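PDB 6DHT: xyloglucan-specific endo-beta-1,4-glucanase BoGH9A from Bacteroides ovatus, which cleaves the beta-1,4-glucan backbone of xyloglucan internally, releasing xyloglucan oligosaccharides as part of xyloglucan degradation. Local coordinates for residues A[23-27]-A[98-104]; A[38-42]-A[89-93]; A[171-175]-A[245-251]; A[269-274]-A[341-345]. All coordinates share one frame. Numbering follows the deposited sequence.

Contact 1. Residues A[23-27]-A[98-104]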
loop_
_atom_site.group_PDB
_atom_site.type_symbol
_atom_site.label_atom_id
_atom_site.label_comp_id
_atom_site.label_asym_id
_atom_site.label_seq_id
_atom_site.Cartn_x
_atom_site.Cartn_y
_atom_site.Cartn_z
ATOM N N LEU A 23 -7.664 8.025 -15.524
ATOM C CA LEU A 23 -8.797 7.124 -15.395
ATOM C C LEU A 23 -10.097 7.907 -15.574
ATOM O O LEU A 23 -11.041 7.419 -16.199
ATOM C CB LEU A 23 -8.772 6.427 -14.045
ATOM C CG LEU A 23 -7.520 5.628 -13.718
ATOM C CD1 LEU A 23 -7.841 4.644 -12.571
ATOM C CD2 LEU A 23 -6.905 4.887 -14.891
ATOM N N GLY A 24 -10.130 9.134 -15.057
ATOM C CA GLY A 24 -11.289 9.999 -15.202
ATOM C C GLY A 24 -11.751 10.545 -13.863
ATOM O O GLY A 24 -10.992 10.550 -12.888
ATOM N N TYR A 25 -12.998 11.000 -13.824
ATOM C CA TYR A 25 -13.528 11.743 -12.689
ATOM C C TYR A 25 -14.903 11.288 -12.283
ATOM O O TYR A 25 -15.721 10.926 -13.126
ATOM C CB TYR A 25 -13.638 13.231 -13.028
ATOM C CG TYR A 25 -12.355 13.812 -13.501
ATOM C CD1 TYR A 25 -11.387 14.280 -12.609
ATOM C CD2 TYR A 25 -12.094 13.918 -14.857
ATOM C CE1 TYR A 25 -10.187 14.794 -13.052
ATOM C CE2 TYR A 25 -10.909 14.441 -15.308
ATOM C CZ TYR A 25 -9.962 14.883 -14.403
ATOM O OH TYR A 25 -8.767 15.404 -14.839
ATOM N N TYR A 26 -15.168 11.293 -10.979
ATOM C CA TYR A 26 -16.533 11.064 -10.513
ATOM C C TYR A 26 -17.397 12.279 -10.854
ATOM O O TYR A 26 -16.875 13.401 -10.900
ATOM C CB TYR A 26 -16.592 10.816 -8.995
ATOM C CG TYR A 26 -15.927 9.515 -8.567
ATOM C CD1 TYR A 26 -16.624 8.320 -8.564
ATOM C CD2 TYR A 26 -14.583 9.495 -8.234
ATOM C CE1 TYR A 26 -16.001 7.121 -8.200
ATOM C CE2 TYR A 26 -13.952 8.308 -7.869
ATOM C CZ TYR A 26 -14.656 7.138 -7.882
ATOM O OH TYR A 26 -13.994 5.987 -7.543
ATOM N N PRO A 27 -18.716 12.069 -11.041
ATOM C CA PRO A 27 -19.562 13.205 -11.445
ATOM C C PRO A 27 -19.487 14.424 -10.522
ATOM O O PRO A 27 -19.524 15.552 -11.023
ATOM C CB PRO A 27 -20.963 12.605 -11.433
ATOM C CG PRO A 27 -20.756 11.184 -11.798
ATOM C CD PRO A 27 -19.473 10.806 -11.056
ATOM N N LEU A 98 -13.230 10.737 -19.265
ATOM C CA LEU A 98 -14.538 10.256 -18.851
ATOM C C LEU A 98 -14.932 10.855 -17.527
ATOM O O LEU A 98 -14.096 11.025 -16.629
ATOM C CB LEU A 98 -14.529 8.733 -18.706
ATOM C CG LEU A 98 -14.242 7.893 -19.953
ATOM C CD1 LEU A 98 -14.227 6.423 -19.605
ATOM C CD2 LEU A 98 -15.274 8.143 -21.030
ATOM N N ILE A 99 -16.224 11.144 -17.403
ATOM C CA ILE A 99 -16.844 11.411 -16.117
ATOM C C ILE A 99 -17.806 10.259 -15.912
ATOM O O ILE A 99 -18.665 10.013 -16.750
ATOM C CB ILE A 99 -17.619 12.753 -16.118
ATOM C CG1 ILE A 99 -16.659 13.920 -16.341
ATOM C CG2 ILE A 99 -18.351 12.903 -14.798
ATOM C CD1 ILE A 99 -17.367 15.304 -16.442
ATOM N N LYS A 100 -17.663 9.506 -14.825
ATOM C CA LYS A 100 -18.498 8.327 -14.641
ATOM C C LYS A 100 -18.481 7.886 -13.191
ATOM O O LYS A 100 -17.535 8.177 -12.452
ATOM C CB LYS A 100 -18.013 7.178 -15.518
ATOM C CG LYS A 100 -16.635 6.689 -15.161
ATOM C CD LYS A 100 -16.058 5.758 -16.207
ATOM C CE LYS A 100 -16.665 4.373 -16.168
ATOM N NZ LYS A 100 -16.098 3.536 -17.270
ATOM N N ASP A 101 -19.546 7.218 -12.782
ATOM C CA ASP A 101 -19.541 6.511 -11.513
ATOM C C ASP A 101 -18.457 5.427 -11.487
ATOM O O ASP A 101 -18.069 4.872 -12.517
ATOM C CB ASP A 101 -20.899 5.854 -11.284
ATOM C CG ASP A 101 -21.989 6.850 -11.030
ATOM O OD1 ASP A 101 -21.696 7.965 -10.550
ATOM O OD2 ASP A 101 -23.161 6.488 -11.271
ATOM N N SER A 102 -17.978 5.160 -10.275
ATOM C CA SER A 102 -17.070 4.042 -9.997
ATOM C C SER A 102 -15.799 4.113 -10.824
ATOM O O SER A 102 -15.255 3.087 -11.228
ATOM C CB SER A 102 -17.776 2.727 -10.256
ATOM O OG SER A 102 -18.862 2.565 -9.350
ATOM N N VAL A 103 -15.308 5.321 -11.057
ATOM C CA VAL A 103 -14.186 5.462 -11.970
ATOM C C VAL A 103 -12.903 4.805 -11.422
ATOM O O VAL A 103 -12.101 4.296 -12.207
ATOM C CB VAL A 103 -13.988 6.949 -12.413
ATOM C CG1 VAL A 103 -13.487 7.768 -11.293
ATOM C CG2 VAL A 103 -13.065 7.027 -13.626
ATOM N N LEU A 104 -12.738 4.772 -10.100
ATOM C CA LEU A 104 -11.558 4.133 -9.522
ATOM C C LEU A 104 -11.781 2.662 -9.161
ATOM O O LEU A 104 -10.900 2.034 -8.595
ATOM C CB LEU A 104 -11.055 4.887 -8.282
ATOM C CG LEU A 104 -10.737 6.359 -8.482
ATOM C CD1 LEU A 104 -10.287 6.978 -7.171
ATOM C CD2 LEU A 104 -9.672 6.547 -9.545
HETATM O O HOH W 1 -10.953 9.040 -18.574
#
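L98 begins the contact at the end of strand 93-99. Its carbonyl accepts a hydrogen bond from the backbone of Y25 (Y25 N to L98 O, 3.0 Å). Water 1 adds a weaker link: it accepts from L98 N at 2.9 Å and donates weakly to L23 O at 2.9 Å. G24 lies against the same carbonyl, with G24 CA 3.3 Å from L98 O. A CB here would clash with that oxygen, and the backbone angles of G24 also call for glycine. I99 pairs with Y25 in a single parallel bridge, and I99 CG2 packs on the P27 ring (CG2 to P27 CG, 4.2 Å). K100 closes the bridge, with K100 N donating to Y25 O at 2.9 Å. The chain then turns at D101 and S102, and V103 comes back between the side chains of 23-27. V103 CG1 sits over one face of the Y26 ring in a CH-pi contact, 3.6 Å from its centroid. V103 CG2 lies 3.3 Å from L23 O. At L104 the backbone meets the far end of Y26 (L104 N to Y26 OH, 3.1 Å); that hydroxyl also hydrogen-bonds D565 of helix 551-567. L104 and Y25 touch helix 461-474. The arrangement is a junction between an edge strand of the N-terminal Ig-like sandwich and the helical catalytic domain, as in GH9 enzymes that carry such a domain.

Contact 2. Residues A[38-42]-A[89-93]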
loop_
_atom_site.group_PDB
_atom_site.type_symbol
_atom_site.label_atom_id
_atom_site.label_comp_id
_atom_site.label_asym_id
_atom_site.label_seq_id
_atom_site.Cartn_x
_atom_site.Cartn_y
_atom_site.Cartn_z
ATOM N N GLY A 38 4.077 25.954 -21.073
ATOM C CA GLY A 38 3.592 26.682 -22.229
ATOM C C GLY A 38 2.615 27.773 -21.853
ATOM O O GLY A 38 2.062 27.794 -20.755
ATOM N N LYS A 39 2.390 28.690 -22.785
ATOM C CA LYS A 39 1.475 29.790 -22.566
ATOM C C LYS A 39 0.056 29.368 -22.943
ATOM O O LYS A 39 -0.205 28.984 -24.082
ATOM C CB LYS A 39 1.929 31.000 -23.397
ATOM C CG LYS A 39 1.242 32.309 -23.019
ATOM C CD LYS A 39 1.961 33.531 -23.593
ATOM C CE LYS A 39 1.180 34.822 -23.338
ATOM N NZ LYS A 39 0.611 34.900 -21.954
ATOM N N VAL A 40 -0.851 29.422 -21.968
ATOM C CA VAL A 40 -2.246 29.041 -22.152
ATOM C C VAL A 40 -3.125 30.154 -21.588
ATOM O O VAL A 40 -2.828 30.703 -20.523
ATOM C CB VAL A 40 -2.555 27.698 -21.420
ATOM C CG1 VAL A 40 -4.044 27.419 -21.390
ATOM C CG2 VAL A 40 -1.827 26.566 -22.107
ATOM N N GLU A 41 -4.204 30.487 -22.290
ATOM C CA GLU A 41 -5.105 31.534 -21.830
ATOM C C GLU A 41 -6.540 31.058 -21.692
ATOM O O GLU A 41 -7.347 31.686 -21.005
ATOM C CB GLU A 41 -5.034 32.730 -22.784
ATOM C CG GLU A 41 -3.665 33.396 -22.786
ATOM C CD GLU A 41 -3.566 34.565 -23.747
ATOM O OE1 GLU A 41 -4.572 34.889 -24.415
ATOM O OE2 GLU A 41 -2.471 35.161 -23.829
ATOM N N GLU A 42 -6.851 29.939 -22.333
ATOM C CA GLU A 42 -8.226 29.482 -22.446
ATOM C C GLU A 42 -8.297 27.971 -22.696
ATOM O O GLU A 42 -7.440 27.417 -23.364
ATOM C CB GLU A 42 -8.849 30.231 -23.614
ATOM C CG GLU A 42 -10.267 29.904 -23.928
ATOM C CD GLU A 42 -10.772 30.745 -25.086
ATOM O OE1 GLU A 42 -10.588 31.980 -25.035
ATOM O OE2 GLU A 42 -11.329 30.175 -26.047
ATOM N N LYS A 89 -9.934 20.673 -25.005
ATOM C CA LYS A 89 -9.065 21.340 -25.981
ATOM C C LYS A 89 -8.382 22.543 -25.335
ATOM O O LYS A 89 -9.049 23.379 -24.720
ATOM C CB LYS A 89 -9.858 21.783 -27.219
ATOM C CG LYS A 89 -10.198 20.670 -28.206
ATOM C CD LYS A 89 -10.390 21.245 -29.619
ATOM C CE LYS A 89 -10.941 20.220 -30.606
ATOM N NZ LYS A 89 -10.254 18.893 -30.521
ATOM N N VAL A 90 -7.059 22.601 -25.467
ATOM C CA VAL A 90 -6.243 23.712 -24.979
ATOM C C VAL A 90 -5.238 24.045 -26.054
ATOM O O VAL A 90 -4.378 23.221 -26.366
ATOM C CB VAL A 90 -5.381 23.366 -23.741
ATOM C CG1 VAL A 90 -4.854 24.647 -23.099
ATOM C CG2 VAL A 90 -6.145 22.583 -22.767
ATOM N N ASN A 91 -5.334 25.255 -26.601
ATOM C CA ASN A 91 -4.415 25.697 -27.645
ATOM C C ASN A 91 -4.455 24.702 -28.799
ATOM O O ASN A 91 -5.524 24.439 -29.351
ATOM C CB ASN A 91 -3.005 25.855 -27.073
ATOM C CG ASN A 91 -2.901 27.012 -26.075
ATOM O OD1 ASN A 91 -3.914 27.473 -25.528
ATOM N ND2 ASN A 91 -1.677 27.490 -25.840
ATOM N N GLY A 92 -3.319 24.119 -29.153
ATOM C CA GLY A 92 -3.315 23.135 -30.217
ATOM C C GLY A 92 -3.744 21.748 -29.773
ATOM O O GLY A 92 -4.133 20.918 -30.594
ATOM N N ALA A 93 -3.689 21.507 -28.465
ATOM C CA ALA A 93 -3.713 20.151 -27.933
ATOM C C ALA A 93 -5.100 19.693 -27.506
ATOM O O ALA A 93 -5.980 20.504 -27.254
ATOM C CB ALA A 93 -2.774 20.067 -26.765
HETATM O O HOH W 2 -6.734 27.264 -25.914
#
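This contact lies at one end of the Ig-like beta-sandwich domain. The hairpin joining strands 84-90 and 93-99 meets the loop that leads into strand 42-47. The hairpin is closed by a type II' beta turn from V90 to A93, with A93 N to V90 O at 2.8 Å and V90 N to A93 O at 3.0 Å. N91, the first of the two central turn residues, points its CA-to-CB bond toward the loop. Along the loop, K39 comes first. Its carbonyl accepts the one direct hydrogen bond between the segments, from N91 ND2 to K39 O at 2.7 Å. The K39 ammonium group makes a long salt bridge within the loop (K39 NZ to E41 OE2, 3.6 Å). V40 supplies the apolar part of the contact. V40 CG1 packs tightly on V90 CG1 at 3.4 Å, and V40 CG2 is 3.8 Å from N91 ND2. V40 also touches L60, while V90 touches F43 of the neighbouring strand. E41 adds little here. E42 takes part through its backbone, and E42 O is 3.8 Å from V90 CG1. The last link is water 2, which donates to E42 O at 2.7 Å and accepts from N91 N at 2.5 Å.

Contact 3. Residues A[171-175]-A[245-251]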
loop_
_atom_site.group_PDB
_atom_site.type_symbol
_atom_site.label_atom_id
_atom_site.label_comp_id
_atom_site.label_asym_id
_atom_site.label_seq_id
_atom_site.Cartn_x
_atom_site.Cartn_y
_atom_site.Cartn_z
ATOM N N ASP A 171 11.697 -8.745 -5.860
ATOM C CA ASP A 171 12.426 -9.968 -5.466
ATOM C C ASP A 171 11.460 -11.059 -4.993
ATOM O O ASP A 171 10.240 -10.821 -4.853
ATOM C CB ASP A 171 13.458 -9.672 -4.371
ATOM C CG ASP A 171 12.839 -9.271 -3.061
ATOM O OD1 ASP A 171 12.101 -8.246 -3.073
ATOM O OD2 ASP A 171 13.139 -9.951 -2.052
ATOM N N TYR A 172 11.996 -12.240 -4.684
ATOM C CA TYR A 172 11.189 -13.428 -4.426
ATOM C C TYR A 172 11.216 -13.899 -2.966
ATOM O O TYR A 172 10.786 -14.996 -2.664
ATOM C CB TYR A 172 11.676 -14.566 -5.335
ATOM C CG TYR A 172 11.443 -14.409 -6.823
ATOM C CD1 TYR A 172 10.210 -13.997 -7.343
ATOM C CD2 TYR A 172 12.459 -14.711 -7.737
ATOM C CE1 TYR A 172 10.004 -13.905 -8.705
ATOM C CE2 TYR A 172 12.262 -14.616 -9.080
ATOM C CZ TYR A 172 11.042 -14.197 -9.598
ATOM O OH TYR A 172 10.786 -14.088 -10.945
ATOM N N ASN A 173 11.689 -13.047 -2.065
ATOM C CA ASN A 173 11.744 -13.369 -0.653
ATOM C C ASN A 173 10.487 -12.929 0.097
ATOM O O ASN A 173 9.693 -12.175 -0.468
ATOM C CB ASN A 173 13.021 -12.753 -0.090
ATOM C CG ASN A 173 14.241 -13.211 -0.873
ATOM O OD1 ASN A 173 14.581 -14.394 -0.816
ATOM N ND2 ASN A 173 14.818 -12.325 -1.670
ATOM N N LYS A 174 10.282 -13.423 1.304
ATOM C CA LYS A 174 9.035 -13.194 2.049
ATOM C C LYS A 174 9.412 -12.648 3.406
ATOM O O LYS A 174 10.188 -13.277 4.124
ATOM C CB LYS A 174 8.249 -14.492 2.186
ATOM C CG LYS A 174 8.016 -15.178 0.848
ATOM C CD LYS A 174 7.102 -16.368 0.903
ATOM C CE LYS A 174 7.601 -17.421 1.873
ATOM N NZ LYS A 174 6.902 -18.710 1.687
ATOM N N TYR A 175 8.874 -11.499 3.790
ATOM C CA TYR A 175 9.329 -10.769 4.967
ATOM C C TYR A 175 8.170 -10.508 5.924
ATOM O O TYR A 175 7.134 -9.963 5.512
ATOM C CB TYR A 175 9.896 -9.425 4.555
ATOM C CG TYR A 175 10.987 -9.452 3.482
ATOM C CD1 TYR A 175 10.664 -9.630 2.138
ATOM C CD2 TYR A 175 12.342 -9.246 3.793
ATOM C CE1 TYR A 175 11.633 -9.619 1.132
ATOM C CE2 TYR A 175 13.316 -9.245 2.797
ATOM C CZ TYR A 175 12.963 -9.428 1.471
ATOM O OH TYR A 175 13.938 -9.406 0.470
ATOM N N PHE A 245 19.959 -12.108 -3.589
ATOM C CA PHE A 245 18.907 -11.905 -4.574
ATOM C C PHE A 245 19.212 -12.741 -5.797
ATOM O O PHE A 245 20.369 -12.805 -6.227
ATOM C CB PHE A 245 18.810 -10.439 -4.988
ATOM C CG PHE A 245 18.275 -9.539 -3.927
ATOM C CD1 PHE A 245 17.011 -9.754 -3.378
ATOM C CD2 PHE A 245 18.988 -8.421 -3.535
ATOM C CE1 PHE A 245 16.503 -8.894 -2.410
ATOM C CE2 PHE A 245 18.492 -7.550 -2.586
ATOM C CZ PHE A 245 17.220 -7.781 -2.030
ATOM N N GLU A 246 18.197 -13.394 -6.340
ATOM C CA GLU A 246 18.270 -14.086 -7.610
ATOM C C GLU A 246 18.423 -13.126 -8.772
ATOM O O GLU A 246 18.159 -11.921 -8.674
ATOM C CB GLU A 246 16.999 -14.925 -7.810
ATOM C CG GLU A 246 16.734 -15.951 -6.735
ATOM C CD GLU A 246 17.562 -17.237 -6.841
ATOM O OE1 GLU A 246 18.637 -17.222 -7.491
ATOM O OE2 GLU A 246 17.129 -18.267 -6.271
ATOM N N GLY A 247 18.859 -13.649 -9.915
ATOM C CA GLY A 247 18.830 -12.871 -11.130
ATOM C C GLY A 247 17.397 -12.702 -11.597
ATOM O O GLY A 247 16.444 -13.121 -10.900
ATOM N N PHE A 248 17.244 -12.085 -12.757
ATOM C CA PHE A 248 15.937 -11.848 -13.360
ATOM C C PHE A 248 15.480 -13.096 -14.124
ATOM O O PHE A 248 15.454 -13.130 -15.362
ATOM C CB PHE A 248 15.927 -10.546 -14.161
ATOM C CG PHE A 248 15.731 -9.333 -13.285
ATOM C CD1 PHE A 248 16.592 -9.096 -12.223
ATOM C CD2 PHE A 248 14.625 -8.515 -13.431
ATOM C CE1 PHE A 248 16.396 -8.026 -11.371
ATOM C CE2 PHE A 248 14.420 -7.436 -12.569
ATOM C CZ PHE A 248 15.311 -7.196 -11.542
ATOM N N VAL A 249 15.109 -14.106 -13.342
ATOM C CA VAL A 249 14.710 -15.403 -13.860
ATOM C C VAL A 249 13.327 -15.767 -13.339
ATOM O O VAL A 249 12.862 -15.189 -12.355
ATOM C CB VAL A 249 15.699 -16.494 -13.432
ATOM C CG1 VAL A 249 17.111 -16.139 -13.918
ATOM C CG2 VAL A 249 15.728 -16.684 -11.946
ATOM N N LYS A 250 12.681 -16.725 -13.991
ATOM C CA LYS A 250 11.365 -17.172 -13.569
ATOM C C LYS A 250 11.448 -17.908 -12.235
ATOM O O LYS A 250 12.466 -18.512 -11.911
ATOM C CB LYS A 250 10.766 -18.118 -14.606
ATOM C CG LYS A 250 10.516 -17.554 -15.968
ATOM C CD LYS A 250 10.220 -18.711 -16.944
ATOM C CE LYS A 250 10.261 -18.285 -18.402
ATOM N NZ LYS A 250 8.965 -17.722 -18.835
ATOM N N PRO A 251 10.371 -17.883 -11.444
ATOM C CA PRO A 251 10.448 -18.625 -10.178
ATOM C C PRO A 251 10.856 -20.107 -10.306
ATOM O O PRO A 251 11.636 -20.602 -9.491
ATOM C CB PRO A 251 9.025 -18.496 -9.626
ATOM C CG PRO A 251 8.556 -17.194 -10.140
ATOM C CD PRO A 251 9.152 -17.065 -11.524
#
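Y172 gives the largest area to this contact. Its side chain reaches across to the loop between strands 239-241 and 259-260, and its hydroxyl donates to a backbone carbonyl there (Y172 OH to V249 O, 2.7 Å). The acceptor lies near the plane of the ring, at its edge. P251 packs beside the same side chain, with P251 CG 3.9 Å from Y172 CE1 and P251 CD 3.4 Å from Y172 OH. Y172 also touches R499 and S503 of helix 499-503, and F245 of the loop touches R499 as well.

F245 works at the other end. It brings its ring edge up to a polar cluster of the first segment, and F245 CE1 is 3.5 Å from D171 OD2 and 3.9 Å from Y175 OH. This is the active-site region of the glycoside hydrolase family 9 domain. D171 is a predicted catalytic residue, and its side chain is about 5 Å from that of E548, the predicted proton donor.

D171 OD2 is held by its own segment. It accepts hydrogen bonds from N173 ND2 at 2.9 Å and from Y175 OH at 2.7 Å, with a weak third one from N173 N at 3.4 Å. F245 CD1 is 3.8 Å from N173 ND2, so the phenyl group borders the aspartate and both of its side-chain donors. N173 OD1 is bonded in turn to the backbone of T242.

Contact 4. Residues A[269-274]-A[341-345]. With CA (calcium ion), chain C.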
loop_
_atom_site.group_PDB
_atom_site.type_symbol
_atom_site.label_atom_id
_atom_site.label_comp_id
_atom_site.label_asym_id
_atom_site.label_seq_id
_atom_site.Cartn_x
_atom_site.Cartn_y
_atom_site.Cartn_z
ATOM N N LEU A 269 6.236 -8.353 16.832
ATOM C CA LEU A 269 5.170 -7.388 17.104
ATOM C C LEU A 269 4.235 -7.157 15.906
ATOM O O LEU A 269 3.025 -7.083 16.084
ATOM C CB LEU A 269 5.748 -6.074 17.595
ATOM C CG LEU A 269 6.364 -6.184 18.993
ATOM C CD1 LEU A 269 7.150 -4.959 19.297
ATOM C CD2 LEU A 269 5.284 -6.390 20.032
ATOM N N ASP A 270 4.788 -7.035 14.702
ATOM C CA ASP A 270 3.920 -6.859 13.528
ATOM C C ASP A 270 3.085 -8.130 13.315
ATOM O O ASP A 270 1.904 -8.069 12.976
ATOM C CB ASP A 270 4.743 -6.562 12.299
ATOM C CG ASP A 270 5.348 -5.175 12.324
ATOM O OD1 ASP A 270 4.802 -4.297 13.019
ATOM O OD2 ASP A 270 6.396 -4.944 11.665
ATOM N N PHE A 271 3.674 -9.304 13.579
ATOM C CA PHE A 271 2.929 -10.553 13.601
ATOM C C PHE A 271 1.803 -10.511 14.661
ATOM O O PHE A 271 0.650 -10.866 14.389
ATOM C CB PHE A 271 3.913 -11.716 13.899
ATOM C CG PHE A 271 3.280 -13.070 14.044
ATOM C CD1 PHE A 271 2.682 -13.410 15.226
ATOM C CD2 PHE A 271 3.339 -14.016 13.041
ATOM C CE1 PHE A 271 2.124 -14.661 15.418
ATOM C CE2 PHE A 271 2.779 -15.272 13.205
ATOM C CZ PHE A 271 2.172 -15.609 14.409
ATOM N N ALA A 272 2.140 -10.079 15.874
ATOM C CA ALA A 272 1.160 -10.044 16.951
ATOM C C ALA A 272 0.009 -9.109 16.607
ATOM O O ALA A 272 -1.146 -9.459 16.777
ATOM C CB ALA A 272 1.822 -9.635 18.246
ATOM N N ALA A 273 0.341 -7.933 16.089
ATOM C CA ALA A 273 -0.679 -6.930 15.779
ATOM C C ALA A 273 -1.618 -7.447 14.703
ATOM O O ALA A 273 -2.829 -7.377 14.840
ATOM C CB ALA A 273 -0.027 -5.651 15.340
ATOM N N VAL A 274 -1.056 -7.944 13.603
ATOM C CA VAL A 274 -1.890 -8.374 12.493
ATOM C C VAL A 274 -2.666 -9.639 12.817
ATOM O O VAL A 274 -3.774 -9.828 12.354
ATOM C CB VAL A 274 -1.067 -8.479 11.192
ATOM C CG1 VAL A 274 -0.281 -9.760 11.103
ATOM C CG2 VAL A 274 -1.962 -8.325 9.968
ATOM N N GLU A 341 5.591 -0.333 17.024
ATOM C CA GLU A 341 5.117 -1.696 16.853
ATOM C C GLU A 341 4.509 -2.197 18.183
ATOM O O GLU A 341 3.505 -2.898 18.186
ATOM C CB GLU A 341 6.250 -2.615 16.356
ATOM C CG GLU A 341 6.684 -2.387 14.885
ATOM C CD GLU A 341 7.640 -1.225 14.685
ATOM O OE1 GLU A 341 8.065 -0.592 15.678
ATOM O OE2 GLU A 341 7.978 -0.921 13.514
ATOM N N PHE A 342 5.131 -1.852 19.311
ATOM C CA PHE A 342 4.533 -2.168 20.606
ATOM C C PHE A 342 3.158 -1.487 20.727
ATOM O O PHE A 342 2.182 -2.110 21.142
ATOM C CB PHE A 342 5.461 -1.741 21.761
ATOM C CG PHE A 342 6.461 -2.801 22.178
ATOM C CD1 PHE A 342 6.033 -3.956 22.794
ATOM C CD2 PHE A 342 7.804 -2.625 21.947
ATOM C CE1 PHE A 342 6.929 -4.926 23.188
ATOM C CE2 PHE A 342 8.720 -3.598 22.348
ATOM C CZ PHE A 342 8.263 -4.752 22.964
ATOM N N PHE A 343 3.072 -0.230 20.289
ATOM C CA PHE A 343 1.799 0.496 20.376
ATOM C C PHE A 343 0.725 -0.160 19.536
ATOM O O PHE A 343 -0.402 -0.382 19.986
ATOM C CB PHE A 343 1.966 1.944 19.947
ATOM C CG PHE A 343 0.683 2.708 19.899
ATOM C CD1 PHE A 343 0.058 3.060 21.074
ATOM C CD2 PHE A 343 0.107 3.097 18.695
ATOM C CE1 PHE A 343 -1.113 3.769 21.064
ATOM C CE2 PHE A 343 -1.067 3.807 18.683
ATOM C CZ PHE A 343 -1.682 4.149 19.869
ATOM N N TRP A 344 1.072 -0.474 18.293
ATOM C CA TRP A 344 0.099 -1.091 17.393
ATOM C C TRP A 344 -0.328 -2.474 17.913
ATOM O O TRP A 344 -1.527 -2.766 18.037
ATOM C CB TRP A 344 0.638 -1.135 15.941
ATOM C CG TRP A 344 -0.288 -1.822 15.000
ATOM C CD1 TRP A 344 -1.646 -1.803 15.024
ATOM C CD2 TRP A 344 0.080 -2.692 13.918
ATOM N NE1 TRP A 344 -2.163 -2.606 14.029
ATOM C CE2 TRP A 344 -1.120 -3.141 13.318
ATOM C CE3 TRP A 344 1.302 -3.105 13.377
ATOM C CZ2 TRP A 344 -1.134 -4.018 12.237
ATOM C CZ3 TRP A 344 1.282 -3.976 12.285
ATOM C CH2 TRP A 344 0.067 -4.414 11.730
ATOM N N ALA A 345 0.642 -3.311 18.270
ATOM C CA ALA A 345 0.316 -4.622 18.804
ATOM C C ALA A 345 -0.511 -4.598 20.094
ATOM O O ALA A 345 -1.475 -5.319 20.210
ATOM C CB ALA A 345 1.591 -5.445 19.035
HETATM CA CA CA C . 9.210 1.125 14.258
HETATM O O HOH W 3 7.537 -2.601 11.603
HETATM O O HOH W 4 10.681 3.054 13.823
#
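Helices 265-281 and 339-353 run side by side in the same direction here. The angle between the two segments is 20° and their axes come within 8.4 Å. Small residues make this close approach possible. A273 and A345 face each other, and A273 CB is 3.6 Å from A345 CA. L269 is the main bump of the first helix. It fills the hollow between E341, F342 and A345, with L269 CB 3.7 Å from E341 CB and L269 CD2 3.9 Å from A345 CB. L269 CD1 sits over one face of F342, 3.5 Å from the ring centroid, in a CH-pi contact. The second helix answers with W344, which reaches across alongside A273. A273 CB lies over the indole, 3.3 Å from the centroid of the six-membered ring. Beyond it, W344 CH2 is 4.3 Å from V274 CB, and W344 CZ3 meets D270 OD1 at 3.6 Å. D270 and E341 are also joined through water 3, which is 2.6 Å from both D270 OD2 and E341 OE2. E341 turns both carboxylate oxygens to the calcium ion, with OE1 and OE2 each 2.5 Å from CA. Water 4 binds the ion too, and D335, H337, D340 and G376 complete the site. A close, nearly parallel helix pair is consistent with the (alpha/alpha)6 barrel of glycoside hydrolase family 9, here with a calcium site beside it.

Overall arrangement
The four contacts follow the two-part build of the chain. Contacts 1 and 2 involve neighbouring strands of one Ig-like sheet, with centres about 24 Å apart. Contact 2 falls within the chain span that contact 1 brackets and lies at the outer end of the sandwich; contact 1 faces the catalytic domain. Contacts 3 and 4 belong to that domain. Their centres are about 27 Å apart and their nearest atoms about 8 Å. Contact 3 holds D171, whose side chain is about 7 Å from that of H497, another predicted active-site residue. Contact 4 instead supplies a calcium ligand. Contacts 1 and 3 are centred about 37 Å apart, so the junction is remote from the active site.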